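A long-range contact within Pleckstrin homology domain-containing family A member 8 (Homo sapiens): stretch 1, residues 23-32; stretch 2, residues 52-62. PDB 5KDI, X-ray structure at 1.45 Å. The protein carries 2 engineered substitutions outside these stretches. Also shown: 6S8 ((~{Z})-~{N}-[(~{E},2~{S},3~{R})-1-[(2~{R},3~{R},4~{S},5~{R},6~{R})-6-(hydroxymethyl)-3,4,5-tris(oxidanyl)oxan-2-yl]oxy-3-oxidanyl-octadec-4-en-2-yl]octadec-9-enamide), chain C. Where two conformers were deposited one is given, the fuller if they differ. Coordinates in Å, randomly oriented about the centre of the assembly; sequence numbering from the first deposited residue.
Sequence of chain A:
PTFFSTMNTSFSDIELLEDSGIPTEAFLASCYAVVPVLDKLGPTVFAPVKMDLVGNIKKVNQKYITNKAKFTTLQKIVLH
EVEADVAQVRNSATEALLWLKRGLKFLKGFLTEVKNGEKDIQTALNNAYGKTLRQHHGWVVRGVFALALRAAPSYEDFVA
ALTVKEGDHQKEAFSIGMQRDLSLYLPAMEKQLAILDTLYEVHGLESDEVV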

# COMPACT_ATOMS: atom_id res chain seq x y z
N PRO A 23 -2.73 1.56 -14.56
CA PRO A 23 -1.88 0.52 -15.19
C PRO A 23 -1.50 -0.57 -14.16
O PRO A 23 -0.95 -0.25 -13.06
N THR A 24 -1.66 -1.83 -14.55
CA THR A 24 -1.48 -2.93 -13.60
C THR A 24 -0.05 -3.08 -13.09
O THR A 24 0.14 -3.14 -11.89
N GLU A 25 0.95 -3.19 -14.00
CA GLU A 25 2.33 -3.46 -13.55
C GLU A 25 2.86 -2.35 -12.68
O GLU A 25 3.48 -2.61 -11.64
N ALA A 26 2.66 -1.11 -13.09
CA ALA A 26 3.19 0.01 -12.32
C ALA A 26 2.58 0.10 -10.92
O ALA A 26 3.27 0.36 -9.94
N PHE A 27 1.28 -0.12 -10.82
CA PHE A 27 0.62 -0.15 -9.53
C PHE A 27 1.21 -1.21 -8.62
O PHE A 27 1.48 -0.96 -7.45
N LEU A 28 1.35 -2.43 -9.14
CA LEU A 28 1.85 -3.54 -8.34
C LEU A 28 3.30 -3.26 -7.91
O LEU A 28 3.72 -3.65 -6.81
N ALA A 29 4.07 -2.61 -8.78
CA ALA A 29 5.47 -2.25 -8.43
C ALA A 29 5.53 -1.26 -7.29
O ALA A 29 6.39 -1.37 -6.39
N SER A 30 4.60 -0.34 -7.29
CA SER A 30 4.52 0.64 -6.19
C SER A 30 4.14 -0.06 -4.88
O SER A 30 4.63 0.31 -3.78
N CYS A 31 3.25 -1.04 -4.97
CA CYS A 31 2.90 -1.81 -3.77
C CYS A 31 4.11 -2.58 -3.26
O CYS A 31 4.40 -2.64 -2.05
N TYR A 32 4.84 -3.19 -4.18
CA TYR A 32 5.98 -4.01 -3.77
C TYR A 32 7.11 -3.18 -3.11
O TYR A 32 7.82 -3.67 -2.23
N ASP A 52 1.64 -10.74 3.43
CA ASP A 52 0.38 -10.30 2.95
C ASP A 52 0.49 -9.55 1.62
O ASP A 52 -0.27 -9.84 0.65
N LEU A 53 1.36 -8.57 1.60
CA LEU A 53 1.58 -7.75 0.43
C LEU A 53 2.04 -8.61 -0.76
O LEU A 53 1.47 -8.50 -1.83
N VAL A 54 3.06 -9.41 -0.57
CA VAL A 54 3.60 -10.23 -1.64
C VAL A 54 2.52 -11.18 -2.18
O VAL A 54 2.38 -11.40 -3.40
N GLY A 55 1.74 -11.74 -1.26
CA GLY A 55 0.74 -12.67 -1.67
C GLY A 55 -0.34 -12.02 -2.51
O GLY A 55 -0.82 -12.63 -3.46
N ASN A 56 -0.76 -10.83 -2.12
CA ASN A 56 -1.80 -10.16 -2.90
C ASN A 56 -1.28 -9.66 -4.28
O ASN A 56 -2.00 -9.74 -5.29
N ILE A 57 -0.05 -9.18 -4.32
CA ILE A 57 0.57 -8.78 -5.56
C ILE A 57 0.61 -10.01 -6.49
O ILE A 57 0.23 -9.95 -7.69
N LYS A 58 0.99 -11.18 -5.92
CA LYS A 58 1.06 -12.42 -6.72
C LYS A 58 -0.31 -12.75 -7.34
O LYS A 58 -0.41 -13.08 -8.51
N LYS A 59 -1.35 -12.68 -6.52
CA LYS A 59 -2.67 -13.03 -7.00
C LYS A 59 -3.21 -12.09 -8.10
O LYS A 59 -3.88 -12.56 -9.04
N VAL A 60 -2.90 -10.82 -8.02
CA VAL A 60 -3.24 -9.94 -9.12
C VAL A 60 -2.40 -10.26 -10.38
O VAL A 60 -2.93 -10.37 -11.48
N ASN A 61 -1.11 -10.42 -10.17
CA ASN A 61 -0.19 -10.70 -11.25
C ASN A 61 -0.54 -12.00 -11.97
O ASN A 61 -0.43 -12.08 -13.21
N GLN A 62 -0.98 -13.01 -11.21
CA GLN A 62 -1.36 -14.28 -11.78
C GLN A 62 -2.48 -14.15 -12.82
O GLN A 62 -2.49 -14.87 -13.80

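Helices 24-32 and 52-62 run nearly antiparallel, at 169°, with their axes 10.1 Å apart at closest approach. No hydrogen bond joins them, and the 373 Å² they bury comes from apolar side chains packed against one another and against backbone atoms. The contact is centred on Leu 28 and Ile 57, whose CA atoms lie 6.1 Å apart and which are each covered by about 85 Å².

Leu 28 (chi1 m, chi2 t) points toward the second helix. Its CB lies 4.2 Å from CG2 of Ile 57, while its CD1 extends along the partner helix to meet Val 60 CG1 at 4.0 Å and the backbone N of Asn 61, also at 4.0 Å. Val 60 (t) points toward the first helix, and its CG1 also reaches Thr 24 CG2, at 4.4 Å; Thr 24 OG1 is hydrogen-bonded elsewhere in the structure.

Ile 57 (m, t) answers from the other side. Its CD1 enters the space beside the last turn of the first helix, 3.9 Å from Leu 28 O, 3.9 Å from Cys 31 CB and 3.6 Å from Tyr 32 N. The backbone groups it approaches are already paired, since Tyr 32 N donates to Leu 28 O at 2.9 Å.

Tyr 32 (chi1 t) leaves its helix sideways and closes the exposed margin: its CB is 3.9 Å from Ile 57 CD1, and its ring presents an edge to Val 54, with CE1 4.1 Å from CG2. Leu 53 (m, t) also points inward, placing CD1 4.3 Å from Cys 31 O.

Three polar side chains of the second helix, those of Asp 52, Asn 56 and Lys 59, hydrogen-bond to the bound glycolipid 6S8. Asp 52 OD1 accepts from its O2A (2.6 Å) and N2 (3.0 Å); Asn 56 ND2 donates to O2A (2.9 Å), and Asn 56 OD1 accepts from O3A (2.6 Å). Lys 59 NZ donates to O3A (2.8 Å).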

# COMPACT_ATOMS: atom_id res chain seq x y z
CB PRO A 23 -0.64 1.31 -15.64
CG PRO A 23 -1.10 2.70 -15.78
CD PRO A 23 -2.13 2.91 -14.71
CB THR A 24 -1.90 -4.24 -14.28
OG1 THR A 24 -3.27 -4.07 -14.75
CG2 THR A 24 -1.78 -5.46 -13.34
CB GLU A 25 3.32 -3.76 -14.68
CG GLU A 25 2.95 -4.85 -15.66
CD GLU A 25 4.14 -5.19 -16.64
OE1 GLU A 25 5.31 -4.71 -16.44
OE2 GLU A 25 3.89 -5.90 -17.67
CB ALA A 26 3.03 1.33 -13.08
CB PHE A 27 -0.90 -0.26 -9.72
CG PHE A 27 -1.65 -0.20 -8.41
CD1 PHE A 27 -2.07 1.04 -7.94
CD2 PHE A 27 -1.93 -1.31 -7.68
CE1 PHE A 27 -2.75 1.15 -6.77
CE2 PHE A 27 -2.67 -1.22 -6.49
CZ PHE A 27 -3.05 0.01 -6.05
CB LEU A 28 1.68 -4.85 -9.05
CG LEU A 28 0.22 -5.30 -9.30
CD1 LEU A 28 0.24 -6.62 -10.06
CD2 LEU A 28 -0.54 -5.46 -7.99
CB ALA A 29 6.25 -1.73 -9.65
CB SER A 30 3.57 1.79 -6.54
OG SER A 30 4.17 2.60 -7.56
CB CYS A 31 1.74 -2.75 -4.11
SG CYS A 31 0.15 -1.99 -4.47
CB TYR A 32 6.56 -4.75 -4.97
CG TYR A 32 7.68 -5.65 -4.49
CD1 TYR A 32 7.41 -6.82 -3.89
CD2 TYR A 32 8.99 -5.23 -4.51
CE1 TYR A 32 8.44 -7.66 -3.39
CE2 TYR A 32 10.02 -6.00 -3.95
CZ TYR A 32 9.71 -7.24 -3.41
OH TYR A 32 10.67 -8.01 -2.91
CB ASP A 52 -0.38 -9.51 4.01
CG ASP A 52 -1.78 -9.24 3.60
OD1 ASP A 52 -2.70 -10.01 3.98
OD2 ASP A 52 -1.99 -8.24 2.90
CB LEU A 53 2.61 -6.68 0.66
CG LEU A 53 2.18 -5.47 1.44
CD1 LEU A 53 3.44 -4.61 1.65
CD2 LEU A 53 1.09 -4.74 0.71
CB VAL A 54 4.87 -10.98 -1.15
CG1 VAL A 54 5.28 -12.10 -2.07
CG2 VAL A 54 6.05 -9.98 -0.97
CB ASN A 56 -2.45 -9.03 -2.14
CG ASN A 56 -3.36 -9.52 -1.07
OD1 ASN A 56 -4.05 -10.50 -1.30
ND2 ASN A 56 -3.34 -8.86 0.12
CB ILE A 57 1.96 -8.19 -5.35
CG1 ILE A 57 1.87 -6.86 -4.54
CG2 ILE A 57 2.71 -8.11 -6.69
CD1 ILE A 57 3.20 -6.35 -3.98
CB LYS A 58 1.49 -13.58 -5.85
CG LYS A 58 1.56 -14.95 -6.55
CD LYS A 58 1.78 -16.08 -5.56
CE LYS A 58 0.54 -16.39 -4.74
NZ LYS A 58 0.55 -17.72 -4.02
CB LYS A 59 -3.63 -13.13 -5.82
CG LYS A 59 -3.30 -14.36 -4.96
CD LYS A 59 -4.33 -14.66 -3.99
CE LYS A 59 -4.28 -13.77 -2.85
NZ LYS A 59 -5.30 -14.26 -1.85
CB VAL A 60 -3.16 -8.44 -8.73
CG1 VAL A 60 -3.60 -7.55 -9.93
CG2 VAL A 60 -4.06 -8.18 -7.52
CB ASN A 61 1.21 -10.68 -10.73
CG ASN A 61 2.20 -10.56 -11.81
OD1 ASN A 61 2.23 -9.57 -12.53
ND2 ASN A 61 2.97 -11.65 -11.99
CB GLN A 62 -1.79 -15.27 -10.70
CG GLN A 62 -0.67 -15.92 -10.00
CD GLN A 62 -1.13 -16.82 -8.78
OE1 GLN A 62 -2.30 -16.77 -8.27
NE2 GLN A 62 -0.18 -17.60 -8.31
C1 6S8 C . -6.22 -10.47 5.76
C2 6S8 C . -5.32 -9.60 6.61
N2 6S8 C . -4.64 -8.64 5.76
C3 6S8 C . -4.27 -10.50 7.34
O3 6S8 C . -5.02 -11.47 8.10
C4 6S8 C . -3.41 -9.67 8.22
C5 6S8 C . -2.09 -9.61 8.03
C6 6S8 C . -1.11 -8.83 8.85
C7 6S8 C . -1.66 -7.94 9.94
C8 6S8 C . -0.48 -7.74 10.86
C9 6S8 C . -0.63 -6.41 11.50
C10 6S8 C . -0.20 -5.35 10.52
C11 6S8 C . 1.03 -4.60 11.06
C12 6S8 C . 1.06 -3.21 10.44
C13 6S8 C . 2.37 -2.79 9.79
C14 6S8 C . 3.48 -2.37 10.74
C15 6S8 C . 4.35 -1.27 10.14
C16 6S8 C . 5.86 -1.44 10.19
C17 6S8 C . 6.72 -0.34 10.83
C18 6S8 C . 6.76 1.01 10.12
C1A 6S8 C . -6.22 -11.43 3.55
O1A 6S8 C . -5.50 -11.15 4.73
C2A 6S8 C . -5.26 -11.60 2.41
O2A 6S8 C . -4.54 -10.36 2.23
C3A 6S8 C . -5.97 -12.08 1.14
O3A 6S8 C . -5.01 -12.37 0.15
C4A 6S8 C . -6.81 -13.30 1.47
O4A 6S8 C . -6.00 -14.46 1.65
O5A 6S8 C . -9.20 -14.00 4.29
C5M 6S8 C . -7.71 -13.01 2.66
C6A 6S8 C . -8.53 -14.22 3.03
O6A 6S8 C . -6.90 -12.64 3.78
CAA 6S8 C . -4.69 -7.33 5.96
OAA 6S8 C . -5.38 -6.78 6.81
CAB 6S8 C . -3.86 -6.54 4.99
CAC 6S8 C . -2.53 -6.56 5.79
CAD 6S8 C . -2.03 -5.19 5.94
CAE 6S8 C . -0.71 -5.15 5.22
CAF 6S8 C . -0.21 -3.73 5.38
CAG 6S8 C . 0.26 -3.16 4.03
CAH 6S8 C . 1.51 -2.29 4.20
CAI 6S8 C . 1.09 -1.06 4.95
CAJ 6S8 C . 1.84 -0.48 5.89
CAK 6S8 C . 3.21 -0.92 6.31
CAL 6S8 C . 3.74 0.39 6.90
CAM 6S8 C . 5.26 0.48 6.96
CAN 6S8 C . 5.84 0.34 5.59
CAO 6S8 C . 7.16 1.09 5.52
CAP 6S8 C . 7.00 2.50 5.02
CAQ 6S8 C . 7.95 2.79 3.91
CAR 6S8 C . 7.26 3.70 2.97